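Local atomic coordinates of MymaA.19257.a.B3 (Mycobacterium marinum, PDB entry 6Q10), a protein that is of unknown function but carries a LytR_C-type domain, seen here in the soluble part of a probably membrane-anchored, conserved secreted protein, the Mycobacterium marinum ortholog of Rv2700. Residues 54-59 / 88-93. Residues are numbered along the deposited sequence; the frame is centred on the assembly and turned at random.
Sequences LGFTQP and AAAVWL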
ATOM      1  N   LEU A  54       8.613  -3.569   8.830  1.00 29.48           N
ATOM      2  CA  LEU A  54       7.521  -2.912   9.543  1.00 28.25           C
ATOM      3  C   LEU A  54       6.529  -3.892  10.141  1.00 30.02           C
ATOM      4  O   LEU A  54       5.682  -3.490  10.945  1.00 30.76           O
ATOM      5  CB  LEU A  54       6.753  -1.965   8.611  1.00 27.05           C
ATOM      6  CG  LEU A  54       7.510  -0.762   8.074  1.00 27.23           C
ATOM      7  CD1 LEU A  54       6.653  -0.159   7.002  1.00 28.82           C
ATOM      8  CD2 LEU A  54       7.814   0.240   9.183  1.00 26.61           C
ATOM      9  N   GLY A  55       6.582  -5.158   9.758  1.00 28.87           N
ATOM     10  CA  GLY A  55       5.657  -6.128  10.292  1.00 29.99           C
ATOM     11  C   GLY A  55       4.708  -6.733   9.286  1.00 28.84           C
ATOM     12  O   GLY A  55       3.906  -7.586   9.683  1.00 29.67           O
ATOM     13  N   PHE A  56       4.750  -6.324   8.011  1.00 24.17           N
ATOM     14  CA  PHE A  56       3.929  -6.973   6.989  1.00 21.27           C
ATOM     15  C   PHE A  56       4.446  -8.383   6.761  1.00 26.22           C
ATOM     16  O   PHE A  56       5.650  -8.596   6.692  1.00 29.45           O
ATOM     17  CB  PHE A  56       3.975  -6.215   5.661  1.00 19.43           C
ATOM     18  CG  PHE A  56       3.214  -4.905   5.654  1.00 21.33           C
ATOM     19  CD1 PHE A  56       3.784  -3.752   6.201  1.00 22.16           C
ATOM     20  CD2 PHE A  56       1.960  -4.814   5.050  1.00 20.57           C
ATOM     21  CE1 PHE A  56       3.077  -2.537   6.167  1.00 18.85           C
ATOM     22  CE2 PHE A  56       1.271  -3.588   5.029  1.00 21.12           C
ATOM     23  CZ  PHE A  56       1.844  -2.470   5.565  1.00 21.20           C
ATOM     24  N   THR A  57       3.534  -9.346   6.650  1.00 26.47           N
ATOM     25  CA  THR A  57       3.924 -10.676   6.208  1.00 27.41           C
ATOM     26  C   THR A  57       4.766 -10.542   4.957  1.00 31.66           C
ATOM     27  O   THR A  57       4.436  -9.754   4.074  1.00 32.61           O
ATOM     28  CB  THR A  57       2.685 -11.515   5.936  1.00 32.27           C
ATOM     29  OG1 THR A  57       1.915 -11.566   7.141  1.00 34.82           O
ATOM     30  CG2 THR A  57       3.083 -12.922   5.531  1.00 38.42           C
ATOM     31  N   GLN A  58       5.877 -11.283   4.909  1.00 30.74           N
ATOM     32  CA  GLN A  58       6.883 -11.080   3.873  0.53 30.80           C
ATOM     33  C   GLN A  58       6.264 -10.837   2.501  1.00 27.84           C
ATOM     34  O   GLN A  58       5.667 -11.752   1.918  1.00 31.80           O
ATOM     35  CB  GLN A  58       7.821 -12.278   3.794  0.53 35.00           C
ATOM     36  CG  GLN A  58       8.706 -12.284   2.547  0.53 35.82           C
ATOM     37  CD  GLN A  58       9.918 -11.383   2.674  0.53 38.52           C
ATOM     38  OE1 GLN A  58      10.943 -11.791   3.224  0.53 48.52           O
ATOM     39  NE2 GLN A  58       9.822 -10.164   2.146  0.53 32.68           N
ATOM     40  N   PRO A  59       6.395  -9.641   1.951  1.00 25.37           N
ATOM     41  CA  PRO A  59       5.839  -9.393   0.622  1.00 22.06           C
ATOM     42  C   PRO A  59       6.710 -10.012  -0.449  1.00 23.91           C
ATOM     43  O   PRO A  59       7.886 -10.312  -0.246  1.00 29.29           O
ATOM     44  CB  PRO A  59       5.836  -7.861   0.508  1.00 23.39           C
ATOM     45  CG  PRO A  59       5.841  -7.395   1.879  1.00 28.94           C
ATOM     46  CD  PRO A  59       6.694  -8.366   2.633  1.00 27.55           C
ATOM     47  N   ALA A  88      -5.073  -3.154   1.520  1.00 18.14           N
ATOM     48  CA  ALA A  88      -4.712  -1.976   0.745  1.00 16.19           C
ATOM     49  C   ALA A  88      -4.687  -0.730   1.626  1.00 17.78           C
ATOM     50  O   ALA A  88      -3.826   0.138   1.457  1.00 17.22           O
ATOM     51  CB  ALA A  88      -5.696  -1.794  -0.410  1.00 19.11           C
ATOM     52  N   ALA A  89      -5.607  -0.647   2.597  1.00 17.53           N
ATOM     53  CA  ALA A  89      -5.621   0.505   3.498  1.00 18.40           C
ATOM     54  C   ALA A  89      -4.352   0.548   4.332  1.00 18.55           C
ATOM     55  O   ALA A  89      -3.842   1.633   4.643  1.00 18.58           O
ATOM     56  CB  ALA A  89      -6.847   0.443   4.405  1.00 18.36           C
ATOM     57  N   ALA A  90      -3.864  -0.631   4.756  1.00 17.68           N
ATOM     58  CA  ALA A  90      -2.619  -0.695   5.512  1.00 17.97           C
ATOM     59  C   ALA A  90      -1.432  -0.263   4.654  1.00 17.55           C
ATOM     60  O   ALA A  90      -0.588   0.519   5.109  1.00 18.73           O
ATOM     61  CB  ALA A  90      -2.403  -2.126   6.055  1.00 18.58           C
ATOM     62  N   VAL A  91      -1.350  -0.773   3.417  1.00 17.01           N
ATOM     63  CA  VAL A  91      -0.281  -0.349   2.515  1.00 17.84           C
ATOM     64  C   VAL A  91      -0.360   1.155   2.262  1.00 17.75           C
ATOM     65  O   VAL A  91       0.666   1.843   2.183  1.00 17.24           O
ATOM     66  CB  VAL A  91      -0.348  -1.142   1.199  1.00 16.41           C
ATOM     67  CG1 VAL A  91       0.755  -0.678   0.249  1.00 19.58           C
ATOM     68  CG2 VAL A  91      -0.190  -2.643   1.499  1.00 19.40           C
ATOM     69  N   TRP A  92      -1.576   1.692   2.136  1.00 15.62           N
ATOM     70  CA  TRP A  92      -1.722   3.107   1.806  1.00 16.06           C
ATOM     71  C   TRP A  92      -1.187   4.027   2.896  1.00 17.87           C
ATOM     72  O   TRP A  92      -0.840   5.176   2.618  1.00 20.15           O
ATOM     73  CB  TRP A  92      -3.217   3.371   1.522  1.00 18.54           C
ATOM     74  CG  TRP A  92      -3.567   4.633   0.811  1.00 19.55           C
ATOM     75  CD1 TRP A  92      -2.898   5.230  -0.213  1.00 20.51           C
ATOM     76  CD2 TRP A  92      -4.721   5.436   1.072  1.00 20.02           C
ATOM     77  NE1 TRP A  92      -3.585   6.365  -0.616  1.00 21.63           N
ATOM     78  CE2 TRP A  92      -4.695   6.518   0.179  1.00 24.57           C
ATOM     79  CE3 TRP A  92      -5.755   5.352   2.007  1.00 23.51           C
ATOM     80  CZ2 TRP A  92      -5.691   7.507   0.182  1.00 25.97           C
ATOM     81  CZ3 TRP A  92      -6.744   6.331   1.997  1.00 26.64           C
ATOM     82  CH2 TRP A  92      -6.697   7.378   1.090  1.00 24.84           C
ATOM     83  N   LEU A  93      -1.128   3.545   4.144  1.00 17.89           N
ATOM     84  CA  LEU A  93      -0.509   4.319   5.212  1.00 18.95           C
ATOM     85  C   LEU A  93       0.942   4.648   4.903  1.00 19.84           C
ATOM     86  O   LEU A  93       1.415   5.747   5.206  1.00 21.40           O
ATOM     87  CB  LEU A  93      -0.575   3.526   6.519  1.00 20.32           C
ATOM     88  CG  LEU A  93      -1.980   3.348   7.059  1.00 20.49           C
ATOM     89  CD1 LEU A  93      -1.914   2.312   8.189  1.00 23.73           C
ATOM     90  CD2 LEU A  93      -2.558   4.676   7.585  1.00 22.79           C
TER
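Phe56 reaches from the loop 54-59 onto helix 85-94 and meets Ala90 and Val91 with the far end of its ring. The loop joins helix 43-54 to strand 60-63, the outermost strand on its side of a mixed sheet, within the LytR_C-type domain. The contact therefore ties a helix-to-strand connection to a second helix of the same domain. Helix 43-54 ends in a Schellman motif, with Gly55 at positive phi (115°), and Phe56 follows directly.

The tight part is small and buried. CE2 of Phe56 lies 3.9 Å from CG2 of Val91 and 4.1 Å from CB of Ala90. The Phe56 and Val91 side chains cross at about a right angle. In Val91, CG1 is anti to the backbone N (chi1 179°), which leaves CG2 as the methyl that touches the ring. No hydrogen bond links the two segments; the contact is made by these carbon-carbon touches and by Ala90 O at the ring edge. Leu51 of helix 43-54, together with Leu27 and Thr30, also packs on Phe56. Val91 and Ala88 touch Ile78 of strand 76-80, which places this helix against the sheet.

The loose side is the outer part of the loop. Thr57 and Gln58 are exposed and make no contact with residues 88-93; the CA atoms of Phe56 and Val91 are already 9.0 Å apart. Gln58 is modelled in two conformers. In one of them NE2 gives a bent hydrogen bond of 3.1 Å to O of Pro59, and OE1 bonds to NZ of Lys52; both bonds are doubtful to that extent. Pro59 is buried against helix 43-54. Back at the tight end, the ring edge of Phe56 faces a backbone carbonyl: CZ lies 3.9 Å from O of Ala90, which sits near the ring plane.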